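Local coordinates for protein hydrolase (Rhizobium meliloti, PDB 5HOE) that removes acetyl groups from carbohydrates as an octameric acetylesterase, probably by the serine-based ester hydrolysis of the SGNH/GDSL family, at residues L149-P153 with L178-Y182; T27-I31 with T39-P43. Residue numbers count along the deposited sequence, not the author numbering.

Contact 1 (L149-P153 with L178-Y182); sequences LVVAP and LSGLY
In the three-layer alpha/beta/alpha sandwich of an SGNH hydrolase, helices cover a parallel sheet; strand 147-152 against helix 171-189 is the strand-to-helix half of a beta-alpha-beta crossover leading to strand 192-195. Residues 149-152 are extended and run nearly antiparallel to helical residues 178-182, their axes 159° apart and 8.1 Å at closest approach. Register is set by Ala152 and Ser179, whose CA atoms lie 5.2 Å apart. Val150 and Ala152 direct their CB atoms toward the helix, whereas Val151 points its CB away from it, and its side chain touches Ile102 and Met104 of strand 100-104. The small methyl of Ala152 permits a close approach, with Ala152 CB 3.7 Å from Ser179 CA. The main filler is Tyr182, in the m rotamer (chi1 -74°, chi2 17°): Tyr182 CD2 is 3.7 Å from Val150 CG1 (Val150 is t) and 3.8 Å from Ala152 CB. Its hydroxyl is hydrogen-bonded to Leu105 O. Leu178, m at chi1 and t at chi2, brings CD1 to 4.2 Å from Pro153 CG. No hydrogen bond joins the segments; the side-chain contacts are apolar. Where the strand gives way to loop, Pro153 CD reaches Tyr182 CE2 at 4.0 Å.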
ATOM      1  N   LEU A 149     -26.390  -7.631 -20.233  1.00 15.35           N
ATOM      2  CA  LEU A 149     -26.638  -6.801 -21.407  1.00 14.91           C
ATOM      3  C   LEU A 149     -25.675  -5.621 -21.345  1.00 14.59           C
ATOM      4  O   LEU A 149     -25.803  -4.759 -20.471  1.00 15.24           O
ATOM      5  CB  LEU A 149     -28.087  -6.339 -21.458  1.00 15.20           C
ATOM      6  CG  LEU A 149     -28.433  -5.357 -22.579  1.00 16.75           C
ATOM      7  CD1 LEU A 149     -28.180  -5.943 -23.979  1.00 17.63           C
ATOM      8  CD2 LEU A 149     -29.875  -4.890 -22.432  1.00 16.66           C
ATOM      9  N   VAL A 150     -24.708  -5.599 -22.266  1.00 15.43           N
ATOM     10  CA  VAL A 150     -23.783  -4.478 -22.416  1.00 15.56           C
ATOM     11  C   VAL A 150     -24.468  -3.416 -23.267  1.00 14.97           C
ATOM     12  O   VAL A 150     -24.951  -3.710 -24.366  1.00 16.36           O
ATOM     13  CB  VAL A 150     -22.479  -4.948 -23.086  1.00 16.49           C
ATOM     14  CG1 VAL A 150     -21.565  -3.768 -23.401  1.00 16.04           C
ATOM     15  CG2 VAL A 150     -21.758  -5.968 -22.197  1.00 16.15           C
ATOM     16  N   VAL A 151     -24.499  -2.177 -22.789  1.00 15.64           N
ATOM     17  CA  VAL A 151     -25.097  -1.066 -23.526  1.00 15.69           C
ATOM     18  C   VAL A 151     -24.014  -0.055 -23.828  1.00 14.27           C
ATOM     19  O   VAL A 151     -23.421   0.527 -22.908  1.00 16.80           O
ATOM     20  CB  VAL A 151     -26.243  -0.405 -22.741  1.00 17.11           C
ATOM     21  CG1 VAL A 151     -26.882   0.746 -23.526  1.00 18.37           C
ATOM     22  CG2 VAL A 151     -27.292  -1.454 -22.396  1.00 15.86           C
ATOM     23  N   ALA A 152     -23.767   0.178 -25.110  1.00 14.66           N
ATOM     24  CA  ALA A 152     -22.878   1.264 -25.471  1.00 15.83           C
ATOM     25  C   ALA A 152     -23.643   2.576 -25.345  1.00 15.93           C
ATOM     26  O   ALA A 152     -24.755   2.698 -25.888  1.00 16.69           O
ATOM     27  CB  ALA A 152     -22.352   1.107 -26.901  1.00 16.01           C
ATOM     28  N   PRO A 153     -23.118   3.559 -24.619  1.00 15.68           N
ATOM     29  CA  PRO A 153     -23.815   4.838 -24.489  1.00 17.38           C
ATOM     30  C   PRO A 153     -23.810   5.588 -25.810  1.00 17.97           C
ATOM     31  O   PRO A 153     -22.982   5.309 -26.692  1.00 17.99           O
ATOM     32  CB  PRO A 153     -22.985   5.573 -23.424  1.00 17.07           C
ATOM     33  CG  PRO A 153     -21.601   5.010 -23.614  1.00 17.18           C
ATOM     34  CD  PRO A 153     -21.807   3.562 -23.947  1.00 16.22           C
ATOM     35  N   LEU A 178     -16.980   3.375 -29.074  1.00 16.42           N
ATOM     36  CA  LEU A 178     -17.357   2.397 -28.052  1.00 16.80           C
ATOM     37  C   LEU A 178     -18.365   1.384 -28.585  1.00 17.45           C
ATOM     38  O   LEU A 178     -18.297   0.199 -28.231  1.00 18.45           O
ATOM     39  CB  LEU A 178     -17.897   3.095 -26.806  1.00 15.43           C
ATOM     40  CG  LEU A 178     -16.938   4.019 -26.045  1.00 16.67           C
ATOM     41  CD1 LEU A 178     -17.572   4.477 -24.734  1.00 16.64           C
ATOM     42  CD2 LEU A 178     -15.585   3.366 -25.758  1.00 19.71           C
ATOM     43  N   SER A 179     -19.308   1.815 -29.433  1.00 17.31           N
ATOM     44  CA  SER A 179     -20.311   0.879 -29.931  1.00 17.91           C
ATOM     45  C   SER A 179     -19.668  -0.332 -30.599  1.00 16.48           C
ATOM     46  O   SER A 179     -19.994  -1.481 -30.270  1.00 17.27           O
ATOM     47  CB  SER A 179     -21.283   1.566 -30.876  1.00 20.50           C
ATOM     48  OG  SER A 179     -22.260   0.628 -31.275  1.00 23.44           O
ATOM     49  N   GLY A 180     -18.777  -0.097 -31.568  1.00 17.05           N
ATOM     50  CA  GLY A 180     -18.143  -1.211 -32.259  1.00 15.53           C
ATOM     51  C   GLY A 180     -17.323  -2.101 -31.340  1.00 16.20           C
ATOM     52  O   GLY A 180     -17.361  -3.331 -31.452  1.00 17.13           O
ATOM     53  N   LEU A 181     -16.564  -1.493 -30.427  1.00 16.27           N
ATOM     54  CA  LEU A 181     -15.734  -2.273 -29.520  1.00 16.21           C
ATOM     55  C   LEU A 181     -16.574  -3.032 -28.506  1.00 15.49           C
ATOM     56  O   LEU A 181     -16.241  -4.177 -28.166  1.00 15.95           O
ATOM     57  CB  LEU A 181     -14.738  -1.359 -28.809  1.00 16.50           C
ATOM     58  CG  LEU A 181     -13.652  -0.786 -29.723  1.00 18.77           C
ATOM     59  CD1 LEU A 181     -12.889   0.377 -29.064  1.00 20.60           C
ATOM     60  CD2 LEU A 181     -12.712  -1.890 -30.118  1.00 22.40           C
ATOM     61  N   TYR A 182     -17.664  -2.421 -28.006  1.00 15.63           N
ATOM     62  CA  TYR A 182     -18.532  -3.144 -27.073  1.00 15.33           C
ATOM     63  C   TYR A 182     -19.240  -4.307 -27.758  1.00 15.96           C
ATOM     64  O   TYR A 182     -19.493  -5.336 -27.125  1.00 16.12           O
ATOM     65  CB  TYR A 182     -19.584  -2.217 -26.442  1.00 14.18           C
ATOM     66  CG  TYR A 182     -19.099  -1.249 -25.375  1.00 12.43           C
ATOM     67  CD1 TYR A 182     -17.750  -0.941 -25.216  1.00 14.08           C
ATOM     68  CD2 TYR A 182     -20.010  -0.656 -24.506  1.00 13.70           C
ATOM     69  CE1 TYR A 182     -17.333  -0.042 -24.224  1.00 13.41           C
ATOM     70  CE2 TYR A 182     -19.601   0.238 -23.525  1.00 12.65           C
ATOM     71  CZ  TYR A 182     -18.265   0.547 -23.397  1.00 12.77           C
ATOM     72  OH  TYR A 182     -17.894   1.422 -22.395  1.00 12.67           O
TER

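Contact 2 (T27-I31 with T39-P43)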
ATOM      1  N   THR A  27     -27.948   6.963 -16.112  1.00 15.60           N
ATOM      2  CA  THR A  27     -28.819   6.033 -15.403  1.00 16.78           C
ATOM      3  C   THR A  27     -29.382   6.655 -14.128  1.00 15.91           C
ATOM      4  O   THR A  27     -30.577   6.506 -13.840  1.00 17.08           O
ATOM      5  CB  THR A  27     -28.047   4.739 -15.127  1.00 17.13           C
ATOM      6  OG1 THR A  27     -27.691   4.130 -16.387  1.00 15.34           O
ATOM      7  CG2 THR A  27     -28.885   3.758 -14.346  1.00 16.62           C
ATOM      8  N   TRP A  28     -28.550   7.362 -13.365  1.00 15.83           N
ATOM      9  CA  TRP A  28     -29.046   8.131 -12.219  1.00 16.54           C
ATOM     10  C   TRP A  28     -30.147   9.107 -12.640  1.00 17.86           C
ATOM     11  O   TRP A  28     -31.163   9.255 -11.950  1.00 17.91           O
ATOM     12  CB  TRP A  28     -27.890   8.896 -11.556  1.00 16.03           C
ATOM     13  CG  TRP A  28     -28.311   9.667 -10.319  1.00 13.81           C
ATOM     14  CD1 TRP A  28     -28.585   9.143  -9.088  1.00 15.50           C
ATOM     15  CD2 TRP A  28     -28.505  11.088 -10.202  1.00 13.81           C
ATOM     16  NE1 TRP A  28     -28.937  10.140  -8.214  1.00 14.86           N
ATOM     17  CE2 TRP A  28     -28.915  11.341  -8.872  1.00 14.54           C
ATOM     18  CE3 TRP A  28     -28.397  12.170 -11.096  1.00 16.34           C
ATOM     19  CZ2 TRP A  28     -29.194  12.622  -8.405  1.00 17.48           C
ATOM     20  CZ3 TRP A  28     -28.688  13.445 -10.625  1.00 17.52           C
ATOM     21  CH2 TRP A  28     -29.088  13.657  -9.290  1.00 17.51           C
ATOM     22  N   GLY A  29     -29.961   9.778 -13.779  1.00 17.46           N
ATOM     23  CA  GLY A  29     -30.983  10.669 -14.308  1.00 18.13           C
ATOM     24  C   GLY A  29     -30.659  12.134 -14.115  1.00 16.17           C
ATOM     25  O   GLY A  29     -31.489  12.907 -13.619  1.00 17.13           O
ATOM     26  N   TRP A  30     -29.461  12.529 -14.536  1.00 17.90           N
ATOM     27  CA  TRP A  30     -29.012  13.916 -14.468  1.00 18.02           C
ATOM     28  C   TRP A  30     -29.794  14.776 -15.462  1.00 16.77           C
ATOM     29  O   TRP A  30     -29.723  14.560 -16.676  1.00 17.56           O
ATOM     30  CB  TRP A  30     -27.523  13.954 -14.807  1.00 17.22           C
ATOM     31  CG  TRP A  30     -26.864  15.308 -14.802  1.00 16.26           C
ATOM     32  CD1 TRP A  30     -27.053  16.311 -15.686  1.00 16.96           C
ATOM     33  CD2 TRP A  30     -25.866  15.762 -13.884  1.00 16.74           C
ATOM     34  NE1 TRP A  30     -26.254  17.386 -15.366  1.00 17.59           N
ATOM     35  CE2 TRP A  30     -25.519  17.073 -14.256  1.00 16.98           C
ATOM     36  CE3 TRP A  30     -25.253  15.191 -12.762  1.00 18.36           C
ATOM     37  CZ2 TRP A  30     -24.577  17.827 -13.553  1.00 18.06           C
ATOM     38  CZ3 TRP A  30     -24.335  15.938 -12.057  1.00 19.13           C
ATOM     39  CH2 TRP A  30     -24.001  17.243 -12.457  1.00 19.64           C
ATOM     40  N   ILE A  31     -30.448  15.812 -14.967  1.00 16.77           N
ATOM     41  CA  ILE A  31     -31.196  16.712 -15.846  1.00 17.59           C
ATOM     42  C   ILE A  31     -30.236  17.735 -16.435  1.00 17.77           C
ATOM     43  O   ILE A  31     -29.628  18.504 -15.684  1.00 16.89           O
ATOM     44  CB  ILE A  31     -32.315  17.446 -15.085  1.00 19.33           C
ATOM     45  CG1 ILE A  31     -33.295  16.451 -14.467  1.00 19.08           C
ATOM     46  CG2 ILE A  31     -33.062  18.395 -16.048  1.00 20.65           C
ATOM     47  CD1 ILE A  31     -34.331  17.113 -13.541  1.00 20.21           C
ATOM     48  N   THR A  39     -27.311  20.086 -10.415  1.00 22.87           N
ATOM     49  CA  THR A  39     -28.607  19.835 -11.030  1.00 21.32           C
ATOM     50  C   THR A  39     -29.422  18.844 -10.204  1.00 22.99           C
ATOM     51  O   THR A  39     -28.934  18.227  -9.251  1.00 24.09           O
ATOM     52  CB  THR A  39     -28.465  19.307 -12.460  1.00 21.99           C
ATOM     53  OG1 THR A  39     -29.713  19.442 -13.135  1.00 20.66           O
ATOM     54  CG2 THR A  39     -28.075  17.824 -12.466  1.00 22.93           C
ATOM     55  N   LEU A  40     -30.675  18.675 -10.621  1.00 21.31           N
ATOM     56  CA  LEU A  40     -31.633  17.792  -9.976  1.00 20.12           C
ATOM     57  C   LEU A  40     -31.753  16.494 -10.764  1.00 18.78           C
ATOM     58  O   LEU A  40     -31.227  16.365 -11.870  1.00 17.28           O
ATOM     59  CB  LEU A  40     -32.998  18.473  -9.911  1.00 21.16           C
ATOM     60  CG  LEU A  40     -33.047  19.781  -9.125  1.00 24.24           C
ATOM     61  CD1 LEU A  40     -34.349  20.500  -9.406  1.00 26.08           C
ATOM     62  CD2 LEU A  40     -32.897  19.536  -7.616  1.00 26.81           C
ATOM     63  N   ARG A  41     -32.451  15.529 -10.160  1.00 18.60           N
ATOM     64  CA  ARG A  41     -32.658  14.194 -10.709  1.00 17.72           C
ATOM     65  C   ARG A  41     -34.023  14.099 -11.379  1.00 17.81           C
ATOM     66  O   ARG A  41     -35.026  14.584 -10.843  1.00 18.85           O
ATOM     67  CB  ARG A  41     -32.599  13.164  -9.577  1.00 17.92           C
ATOM     68  CG  ARG A  41     -32.420  11.713 -10.036  1.00 16.49           C
ATOM     69  CD  ARG A  41     -32.355  10.794  -8.834  1.00 16.50           C
ATOM     70  NE  ARG A  41     -32.047   9.434  -9.241  1.00 16.89           N
ATOM     71  CZ  ARG A  41     -32.003   8.398  -8.427  1.00 18.13           C
ATOM     72  NH1 ARG A  41     -32.246   8.563  -7.127  1.00 20.80           N
ATOM     73  NH2 ARG A  41     -31.699   7.193  -8.922  1.00 17.71           N
ATOM     74  N   TYR A  42     -34.067  13.450 -12.540  1.00 17.93           N
ATOM     75  CA  TYR A  42     -35.356  13.161 -13.155  1.00 18.39           C
ATOM     76  C   TYR A  42     -36.182  12.280 -12.217  1.00 20.06           C
ATOM     77  O   TYR A  42     -35.634  11.394 -11.557  1.00 19.94           O
ATOM     78  CB  TYR A  42     -35.173  12.395 -14.472  1.00 19.11           C
ATOM     79  CG  TYR A  42     -34.772  13.232 -15.663  1.00 17.20           C
ATOM     80  CD1 TYR A  42     -35.673  14.115 -16.240  1.00 18.13           C
ATOM     81  CD2 TYR A  42     -33.504  13.125 -16.237  1.00 17.37           C
ATOM     82  CE1 TYR A  42     -35.315  14.878 -17.338  1.00 18.40           C
ATOM     83  CE2 TYR A  42     -33.153  13.872 -17.342  1.00 15.57           C
ATOM     84  CZ  TYR A  42     -34.047  14.747 -17.881  1.00 16.49           C
ATOM     85  OH  TYR A  42     -33.671  15.515 -18.969  1.00 17.76           O
ATOM     86  N   PRO A  43     -37.498  12.465 -12.157  1.00 21.78           N
ATOM     87  CA  PRO A  43     -38.331  11.481 -11.459  1.00 22.37           C
ATOM     88  C   PRO A  43     -38.272  10.132 -12.163  1.00 21.10           C
ATOM     89  O   PRO A  43     -37.937  10.033 -13.343  1.00 20.70           O
ATOM     90  CB  PRO A  43     -39.734  12.088 -11.525  1.00 23.59           C
ATOM     91  CG  PRO A  43     -39.710  12.955 -12.715  1.00 24.42           C
ATOM     92  CD  PRO A  43     -38.308  13.486 -12.841  1.00 23.20           C
TER
HETATM   93  O   HOH W   1     -31.362   5.719 -11.330  1.00 21.60           O
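In this GDSL/SGNH-family enzyme the loop beyond helix 25-28 folds back on itself through a single beta bridge, Trp30 to Arg41. Backbone hydrogen bonds define it: Tyr42 N donates to Gly29 O (2.8 Å) and Ile31 N to Leu40 O (3.2 Å). Gly29, first to leave the helix, has positive phi (105°), and a CB there would jam against the carbonyl of Trp28.

Side chains add further polar ties. Thr39 OG1 donates to Ile31 O at 2.7 Å, and Arg41 NE to Trp28 O at 2.9 Å; a water bridges Arg41 NH2 (2.8 Å) and Thr27 O (2.7 Å). The extended Arg41 also lays its guanidinium flat on the Trp28 indole, centres 4.0 Å apart and planes at 7°, beside the interface where Tyr143 OH of a neighbouring subunit is hydrogen-bonded to Arg41 N.

The loop's link to the active site runs through Trp30, which stacks on His209 of a probable Ser25-His209-Asp206 triad and whose side chain lies about 4 Å from a bound phosphate. Three CH-pi contacts complete the packing. Arg41 CG sits 3.7 Å from the centroid of the six-membered ring of Trp28, and Ile31 CG1 3.6 Å from that of the Tyr42 ring. Thr39 CG2 lies 3.3 Å from the centroid of the five-membered ring of Trp30.

From the N terminus, the chain forms strand 17-23 and helix 25-28, and contact 2 then closes a short loop, with only seven residues between its segments, before helix 48-56 begins. Much later, contact 1 closes a longer excursion of 24 residues, just over half of them helical, from strand 147-152 to helix 171-189, which leads on to strand 192-195, outermost within this chain. The two loops follow in series, neither nested nor crossed. The centres of contact 1 and contact 2 are about 22 Å apart, on opposite sides of the chain's centre, and the two do not touch. Contact 1 thus fastens a helix to the sheet, while contact 2 orders a loop beside the probable catalytic residues and a subunit interface.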